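Local coordinates for probable glutathione S-transferase (PDB 6JWK), which probably isomerises maleylpyruvate with the help of glutathione, as a zeta-class member of the glutathione S-transferase superfamily, at residues Asn108-Arg111 against Val112-Leu116; Arg129-Ala132 against His133-Glu137; Leu96-Leu99 against Val100-Ile104. All coordinates share one frame; numbering follows the deposited sequence.

Contact 1 of 3, residues Asn108-Arg111 against Val112-Leu116; sequences NNVR and VLKYL. With SO4 (sulfate ion), chain I.
Asn109 and the backbone from Arg111 to Leu113 meet in a local N-cap contact, the opening turn of helix 110-120 in the helical C-terminal domain. The carboxamide of Asn109 folds over the start of the helix: with CG anti to the backbone N (chi1 -151°), OD1 is brought to Arg111 N at 3.1 Å, and the amide meets a lone pair of OD1 in the carbonyl plane. The main-chain oxygen takes the amide of Leu113, Leu113 N lying 3.1 Å and Leu113 CG 3.3 Å from Asn109 O. The next bond, Lys114 N to Val110 O at 2.9 Å, brings the two side chains to run side by side, Val110 CG2 touching Lys114 CE at 3.7 Å. The Arg111 side chain reaches to the dimer interface, where its NH1 bonds to Asp103 O of the second subunit. A sulfate, probably from the crystallisation liquor, accepts a weak bond from Val110 N to its O2 (3.4 Å) and is also held by His105 NE2 and Ser10 N. Arg111 N is thus capped by OD1, but sulfate O2 lies 3.0 Å from that same Asn109 OD1, itself an acceptor; the helix start probably eases the crowding of the two oxygens.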
loop_
_atom_site.group_PDB
_atom_site.type_symbol
_atom_site.label_atom_id
_atom_site.label_comp_id
_atom_site.label_asym_id
_atom_site.label_seq_id
_atom_site.Cartn_x
_atom_site.Cartn_y
_atom_site.Cartn_z
ATOM N N ASN B 108 -11.429 5.559 -0.699
ATOM C CA ASN B 108 -12.821 5.213 -0.301
ATOM C C ASN B 108 -12.896 5.115 1.232
ATOM O O ASN B 108 -13.875 4.676 1.730
ATOM C CB ASN B 108 -13.296 3.986 -1.087
ATOM C CG ASN B 108 -13.651 4.327 -2.521
ATOM O OD1 ASN B 108 -13.708 5.510 -2.920
ATOM N ND2 ASN B 108 -13.815 3.307 -3.340
ATOM N N ASN B 109 -11.874 5.612 1.911
ATOM C CA ASN B 109 -11.675 5.700 3.381
ATOM C C ASN B 109 -12.772 6.596 3.971
ATOM O O ASN B 109 -13.157 7.581 3.296
ATOM C CB ASN B 109 -10.315 6.386 3.622
ATOM C CG ASN B 109 -9.593 6.005 4.891
ATOM O OD1 ASN B 109 -9.879 6.526 5.976
ATOM N ND2 ASN B 109 -8.592 5.151 4.748
ATOM N N VAL B 110 -13.166 6.384 5.228
ATOM C CA VAL B 110 -14.027 7.380 5.932
ATOM C C VAL B 110 -13.315 8.749 5.960
ATOM O O VAL B 110 -13.947 9.739 5.644
ATOM C CB VAL B 110 -14.457 6.897 7.323
ATOM C CG1 VAL B 110 -13.286 6.446 8.185
ATOM C CG2 VAL B 110 -15.263 7.976 8.009
ATOM N N ARG B 111 -12.036 8.773 6.240
ATOM C CA ARG B 111 -11.296 10.002 6.298
ATOM C C ARG B 111 -11.453 10.807 4.990
ATOM O O ARG B 111 -11.745 11.965 5.025
ATOM C CB ARG B 111 -9.854 9.728 6.790
ATOM C CG ARG B 111 -8.705 10.161 5.921
ATOM C CD ARG B 111 -7.325 9.707 6.404
ATOM N NE ARG B 111 -6.550 9.181 5.298
ATOM C CZ ARG B 111 -5.315 9.522 4.985
ATOM N NH1 ARG B 111 -4.753 8.966 3.955
ATOM N NH2 ARG B 111 -4.633 10.395 5.701
ATOM N N VAL B 112 -11.363 10.169 3.842
ATOM C CA VAL B 112 -11.500 10.877 2.585
ATOM C C VAL B 112 -12.916 11.382 2.299
ATOM O O VAL B 112 -13.106 12.444 1.769
ATOM C CB VAL B 112 -11.019 10.017 1.407
ATOM C CG1 VAL B 112 -11.253 10.711 0.093
ATOM C CG2 VAL B 112 -9.562 9.683 1.572
ATOM N N LEU B 113 -13.890 10.568 2.646
ATOM C CA LEU B 113 -15.323 10.873 2.423
ATOM C C LEU B 113 -15.717 12.026 3.356
ATOM O O LEU B 113 -16.479 12.852 2.901
ATOM C CB LEU B 113 -16.185 9.636 2.680
ATOM C CG LEU B 113 -15.923 8.440 1.769
ATOM C CD1 LEU B 113 -16.713 7.245 2.271
ATOM C CD2 LEU B 113 -16.235 8.753 0.313
ATOM N N LYS B 114 -15.161 12.103 4.566
ATOM C CA LYS B 114 -15.365 13.272 5.471
ATOM C C LYS B 114 -14.800 14.512 4.786
ATOM O O LYS B 114 -15.541 15.519 4.691
ATOM C CB LYS B 114 -14.654 13.131 6.818
ATOM C CG LYS B 114 -15.314 12.218 7.840
ATOM C CD LYS B 114 -14.494 12.113 9.125
ATOM C CE LYS B 114 -14.908 10.986 10.049
ATOM N NZ LYS B 114 -16.330 11.103 10.455
ATOM N N TYR B 115 -13.550 14.466 4.308
ATOM C CA TYR B 115 -12.965 15.629 3.580
ATOM C C TYR B 115 -13.888 16.028 2.429
ATOM O O TYR B 115 -14.143 17.248 2.284
ATOM C CB TYR B 115 -11.544 15.389 3.066
ATOM C CG TYR B 115 -10.821 16.634 2.594
ATOM C CD1 TYR B 115 -11.043 17.151 1.326
ATOM C CD2 TYR B 115 -9.872 17.273 3.391
ATOM C CE1 TYR B 115 -10.393 18.288 0.884
ATOM C CE2 TYR B 115 -9.187 18.398 2.947
ATOM C CZ TYR B 115 -9.449 18.913 1.690
ATOM O OH TYR B 115 -8.800 20.025 1.212
ATOM N N LEU B 116 -14.344 15.084 1.595
ATOM C CA LEU B 116 -15.186 15.434 0.412
ATOM C C LEU B 116 -16.457 16.165 0.905
ATOM O O LEU B 116 -16.847 17.154 0.262
ATOM C CB LEU B 116 -15.532 14.186 -0.415
ATOM C CG LEU B 116 -14.413 13.600 -1.279
ATOM C CD1 LEU B 116 -14.882 12.325 -1.988
ATOM C CD2 LEU B 116 -13.872 14.604 -2.298
HETATM S S SO4 I . -11.438 2.697 7.269
HETATM O O1 SO4 I . -10.246 1.902 7.319
HETATM O O2 SO4 I . -11.255 3.861 6.465
HETATM O O3 SO4 I . -12.551 1.972 6.686
HETATM O O4 SO4 I . -11.748 3.092 8.612
#

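Contact 2 of 3, residues Arg129-Ala132 against His133-Glu137; sequences RWYA and HWVAE
Trp130 and Trp134, one turn apart on helix 124-149 of the GST C-terminal domain, form a T-shaped (edge-to-face) indole pair. Their five-membered rings have centroids 4.4 Å apart and planes at 84°. Trp134 reaches back because its CG lies beside its own backbone N (chi1 -59°), whereas Trp130 has CG anti to N and offers a face. The Trp130 indole is also held by its NE1, which donates to Leu107 O, and Tyr115 of the second subunit meets the rings of Trp130, His133 and Trp134, which places the pair at the dimer interface. Among apolar contacts, Val135 CG2 approaches the Tyr131 ring obliquely, 3.8 Å from CD1, while helix 162-176 packs on the same two side chains through Asn173 and Ala174. The polar contacts are backbone bonds: Val135 N to Tyr131 O at 3.0 Å and Ala136 N to Ala132 O at 2.9 Å are sound, whereas Trp134 N to Trp130 O is weak at 3.3 Å. That same oxygen also lies close to the indole, with Trp134 CD1 3.2 Å from Trp130 O. Trp134 NE1 stands 3.2 Å above the Trp130 plane, over the centre of the ring system.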
loop_
_atom_site.group_PDB
_atom_site.type_symbol
_atom_site.label_atom_id
_atom_site.label_comp_id
_atom_site.label_asym_id
_atom_site.label_seq_id
_atom_site.Cartn_x
_atom_site.Cartn_y
_atom_site.Cartn_z
ATOM N N ARG B 129 -20.926 8.042 -6.252
ATOM C CA ARG B 129 -20.363 7.857 -7.629
ATOM C C ARG B 129 -18.818 7.849 -7.597
ATOM O O ARG B 129 -18.151 7.134 -8.402
ATOM C CB ARG B 129 -20.842 8.970 -8.574
ATOM C CG ARG B 129 -22.323 8.877 -8.966
ATOM C CD ARG B 129 -22.901 9.984 -9.864
ATOM N NE ARG B 129 -22.223 11.232 -9.548
ATOM C CZ ARG B 129 -21.208 11.774 -10.239
ATOM N NH1 ARG B 129 -20.777 11.225 -11.368
ATOM N NH2 ARG B 129 -20.634 12.881 -9.791
ATOM N N TRP B 130 -18.220 8.655 -6.731
ATOM C CA TRP B 130 -16.746 8.593 -6.530
ATOM C C TRP B 130 -16.388 7.170 -6.077
ATOM O O TRP B 130 -15.497 6.589 -6.680
ATOM C CB TRP B 130 -16.335 9.665 -5.511
ATOM C CG TRP B 130 -15.043 9.488 -4.781
ATOM C CD1 TRP B 130 -14.798 8.691 -3.693
ATOM C CD2 TRP B 130 -13.862 10.276 -4.980
ATOM N NE1 TRP B 130 -13.521 8.889 -3.242
ATOM C CE2 TRP B 130 -12.926 9.860 -4.008
ATOM C CE3 TRP B 130 -13.494 11.270 -5.902
ATOM C CZ2 TRP B 130 -11.645 10.414 -3.940
ATOM C CZ3 TRP B 130 -12.224 11.817 -5.827
ATOM C CH2 TRP B 130 -11.307 11.369 -4.874
ATOM N N TYR B 131 -17.047 6.689 -5.024
ATOM C CA TYR B 131 -16.781 5.383 -4.367
ATOM C C TYR B 131 -16.816 4.295 -5.450
ATOM O O TYR B 131 -15.854 3.470 -5.583
ATOM C CB TYR B 131 -17.756 5.170 -3.211
ATOM C CG TYR B 131 -17.296 4.164 -2.192
ATOM C CD1 TYR B 131 -17.258 2.799 -2.461
ATOM C CD2 TYR B 131 -16.920 4.587 -0.936
ATOM C CE1 TYR B 131 -16.842 1.890 -1.501
ATOM C CE2 TYR B 131 -16.504 3.690 0.032
ATOM C CZ TYR B 131 -16.478 2.336 -0.245
ATOM O OH TYR B 131 -16.046 1.506 0.763
ATOM N N ALA B 132 -17.858 4.361 -6.281
ATOM C CA ALA B 132 -18.215 3.309 -7.250
ATOM C C ALA B 132 -17.233 3.365 -8.410
ATOM O O ALA B 132 -16.899 2.302 -8.966
ATOM C CB ALA B 132 -19.664 3.472 -7.697
ATOM N N HIS B 133 -16.689 4.546 -8.732
ATOM C CA HIS B 133 -15.683 4.669 -9.822
ATOM C C HIS B 133 -14.370 3.942 -9.414
ATOM O O HIS B 133 -13.830 3.187 -10.213
ATOM C CB HIS B 133 -15.467 6.148 -10.234
ATOM C CG HIS B 133 -14.320 6.344 -11.175
ATOM N ND1 HIS B 133 -14.363 5.950 -12.507
ATOM C CD2 HIS B 133 -13.083 6.856 -10.978
ATOM C CE1 HIS B 133 -13.220 6.243 -13.091
ATOM N NE2 HIS B 133 -12.408 6.773 -12.167
ATOM N N TRP B 134 -13.829 4.207 -8.242
ATOM C CA TRP B 134 -12.522 3.649 -7.825
ATOM C C TRP B 134 -12.746 2.143 -7.595
ATOM O O TRP B 134 -11.854 1.330 -7.953
ATOM C CB TRP B 134 -12.001 4.398 -6.591
ATOM C CG TRP B 134 -11.827 5.871 -6.824
ATOM C CD1 TRP B 134 -12.388 6.874 -6.099
ATOM C CD2 TRP B 134 -11.103 6.503 -7.889
ATOM N NE1 TRP B 134 -12.058 8.091 -6.634
ATOM C CE2 TRP B 134 -11.288 7.894 -7.746
ATOM C CE3 TRP B 134 -10.290 6.050 -8.931
ATOM C CZ2 TRP B 134 -10.719 8.824 -8.618
ATOM C CZ3 TRP B 134 -9.694 6.965 -9.778
ATOM C CH2 TRP B 134 -9.906 8.336 -9.620
ATOM N N VAL B 135 -13.915 1.776 -7.056
ATOM C CA VAL B 135 -14.292 0.348 -6.900
ATOM C C VAL B 135 -14.306 -0.331 -8.274
ATOM O O VAL B 135 -13.653 -1.375 -8.376
ATOM C CB VAL B 135 -15.591 0.141 -6.098
ATOM C CG1 VAL B 135 -16.167 -1.261 -6.284
ATOM C CG2 VAL B 135 -15.349 0.393 -4.613
ATOM N N ALA B 136 -14.991 0.184 -9.291
ATOM C CA ALA B 136 -15.119 -0.529 -10.599
ATOM C C ALA B 136 -13.744 -0.681 -11.242
ATOM O O ALA B 136 -13.400 -1.764 -11.655
ATOM C CB ALA B 136 -16.067 0.204 -11.556
ATOM N N GLU B 137 -12.966 0.389 -11.299
ATOM C CA GLU B 137 -11.601 0.364 -11.871
ATOM C C GLU B 137 -10.766 -0.697 -11.145
ATOM O O GLU B 137 -10.110 -1.494 -11.832
ATOM C CB GLU B 137 -10.892 1.713 -11.690
ATOM C CG GLU B 137 -11.623 2.878 -12.310
ATOM C CD GLU B 137 -11.363 3.022 -13.785
ATOM O OE1 GLU B 137 -10.191 3.142 -14.144
ATOM O OE2 GLU B 137 -12.324 2.949 -14.552
#

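Contact 3 of 3, residues Leu96-Leu99 against Val100-Ile104; sequences LALL and VACDI
Cys102 N and Leu98 O make the shortest hydrogen bond across this pair of turns, 2.7 Å, and Asp103 N follows with a 3.0 Å bond to Leu99 O. The second of these is bent, with an N-H...O angle of 139°, and its donor stands above the carbonyl plane of Leu99 and not on a lone pair. One residue earlier than Cys102, Ala101 N bonds to Ala97 O at 2.9 Å, in the carbonyl plane. At the start of the segment, Val100 N reaches Leu96 O in a straight but weak bond. The hydrogen bonds therefore bend progressively along the chain as helix 87-103 runs to its C-terminal end, after which Ile104 leads into the short helix 105-108. The carboxylate of Asp103 also reaches the dimer partner, OD2 accepting from Gln65 NE2 of the second subunit.

This helix is a central element of the all-helical C-terminal domain of the GST fold, and its sides are packed by three other helices. Leu96 meets Ala142, and Leu99 meets Ala141 and Leu145, of helix 124-149, Ala97 and Val100 face helix 162-176, and Leu98 and Ala101 rest on Leu67 of helix 66-76.

Within the contact, the side chains touch one turn apart. Leu99 and Asp103 cross at about a right angle, and CD1 of Leu99 lies 3.7 Å from OD2 of Asp103, a methyl set against the carboxylate. Leu98 CD2 meets Cys102 SG at 3.8 Å. The sulfur sits beside its own backbone N (chi1 -62°), which keeps SG near the Leu98 carbonyl, 3.5 Å from its O. Cys102 also packs against Cys102 of the second subunit. Ile104 CG1 comes within 3.7 Å of Leu99 O.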
loop_
_atom_site.group_PDB
_atom_site.type_symbol
_atom_site.label_atom_id
_atom_site.label_comp_id
_atom_site.label_asym_id
_atom_site.label_seq_id
_atom_site.Cartn_x
_atom_site.Cartn_y
_atom_site.Cartn_z
ATOM N N LEU B 96 -1.794 -8.253 -5.894
ATOM C CA LEU B 96 -3.259 -8.167 -5.692
ATOM C C LEU B 96 -3.564 -7.458 -4.373
ATOM O O LEU B 96 -4.466 -6.634 -4.348
ATOM C CB LEU B 96 -3.848 -9.576 -5.762
ATOM C CG LEU B 96 -5.362 -9.657 -5.642
ATOM C CD1 LEU B 96 -6.065 -8.678 -6.543
ATOM C CD2 LEU B 96 -5.791 -11.075 -5.960
ATOM N N ALA B 97 -2.867 -7.793 -3.304
ATOM C CA ALA B 97 -3.090 -7.145 -1.982
ATOM C C ALA B 97 -2.867 -5.625 -2.080
ATOM O O ALA B 97 -3.672 -4.877 -1.503
ATOM C CB ALA B 97 -2.221 -7.782 -0.915
ATOM N N LEU B 98 -1.823 -5.192 -2.789
ATOM C CA LEU B 98 -1.406 -3.772 -2.904
ATOM C C LEU B 98 -2.338 -3.077 -3.869
ATOM O O LEU B 98 -2.624 -1.905 -3.619
ATOM C CB LEU B 98 0.052 -3.657 -3.355
ATOM C CG LEU B 98 1.013 -4.092 -2.264
ATOM C CD1 LEU B 98 2.356 -4.426 -2.887
ATOM C CD2 LEU B 98 1.147 -3.008 -1.192
ATOM N N LEU B 99 -2.894 -3.788 -4.844
ATOM C CA LEU B 99 -3.955 -3.174 -5.683
ATOM C C LEU B 99 -5.110 -2.686 -4.813
ATOM O O LEU B 99 -5.589 -1.542 -4.995
ATOM C CB LEU B 99 -4.425 -4.186 -6.722
ATOM C CG LEU B 99 -5.611 -3.792 -7.587
ATOM C CD1 LEU B 99 -5.281 -2.593 -8.489
ATOM C CD2 LEU B 99 -5.954 -4.992 -8.457
ATOM N N VAL B 100 -5.604 -3.533 -3.923
ATOM C CA VAL B 100 -6.668 -3.144 -2.966
ATOM C C VAL B 100 -6.156 -2.049 -2.007
ATOM O O VAL B 100 -6.829 -1.008 -1.894
ATOM C CB VAL B 100 -7.152 -4.371 -2.196
ATOM C CG1 VAL B 100 -8.189 -3.965 -1.168
ATOM C CG2 VAL B 100 -7.695 -5.386 -3.213
ATOM N N ALA B 101 -5.004 -2.260 -1.378
ATOM C CA ALA B 101 -4.536 -1.442 -0.236
ATOM C C ALA B 101 -4.011 -0.074 -0.701
ATOM O O ALA B 101 -3.956 0.820 0.120
ATOM C CB ALA B 101 -3.526 -2.230 0.578
ATOM N N CYS B 102 -3.564 0.053 -1.941
ATOM C CA CYS B 102 -2.969 1.292 -2.523
ATOM C C CYS B 102 -3.921 1.966 -3.520
ATOM O O CYS B 102 -3.949 3.184 -3.522
ATOM C CB CYS B 102 -1.662 1.025 -3.262
ATOM S SG CYS B 102 -0.399 0.364 -2.168
ATOM N N ASP B 103 -4.664 1.206 -4.330
ATOM C CA ASP B 103 -5.367 1.750 -5.526
ATOM C C ASP B 103 -6.871 1.794 -5.323
ATOM O O ASP B 103 -7.534 2.399 -6.184
ATOM C CB ASP B 103 -5.022 0.974 -6.794
ATOM C CG ASP B 103 -3.542 1.108 -7.173
ATOM O OD1 ASP B 103 -2.857 1.959 -6.548
ATOM O OD2 ASP B 103 -3.077 0.334 -8.026
ATOM N N ILE B 104 -7.420 1.158 -4.283
ATOM C CA ILE B 104 -8.898 1.241 -4.038
ATOM C C ILE B 104 -9.181 1.890 -2.686
ATOM O O ILE B 104 -9.744 3.033 -2.666
ATOM C CB ILE B 104 -9.590 -0.133 -4.121
ATOM C CG1 ILE B 104 -9.228 -0.891 -5.391
ATOM C CG2 ILE B 104 -11.079 0.067 -3.966
ATOM C CD1 ILE B 104 -9.834 -2.279 -5.464
#

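In chain order the contacts run 3, 1, 2, and each touches the second subunit. Contacts 1 and 2, centres about 13 Å apart, meet directly: Asn108 ND2 lies 3.0 Å from Tyr131 O in a weak hydrogen bond. Contacts 2 and 3, about 14 Å apart between centres, touch loosely, Trp134 O being 4.3 Å from Ile104 CG2. Contacts 1 and 3, about 17 Å apart between centres, join across the dimer, Arg111 of one subunit bonding to Asp103 O of the other. The sulfate at contact 1 is held partly by Ser10, in the serine-rich N-terminal segment that forms part of the glutathione site in zeta-class relatives, and so probably lies near that site.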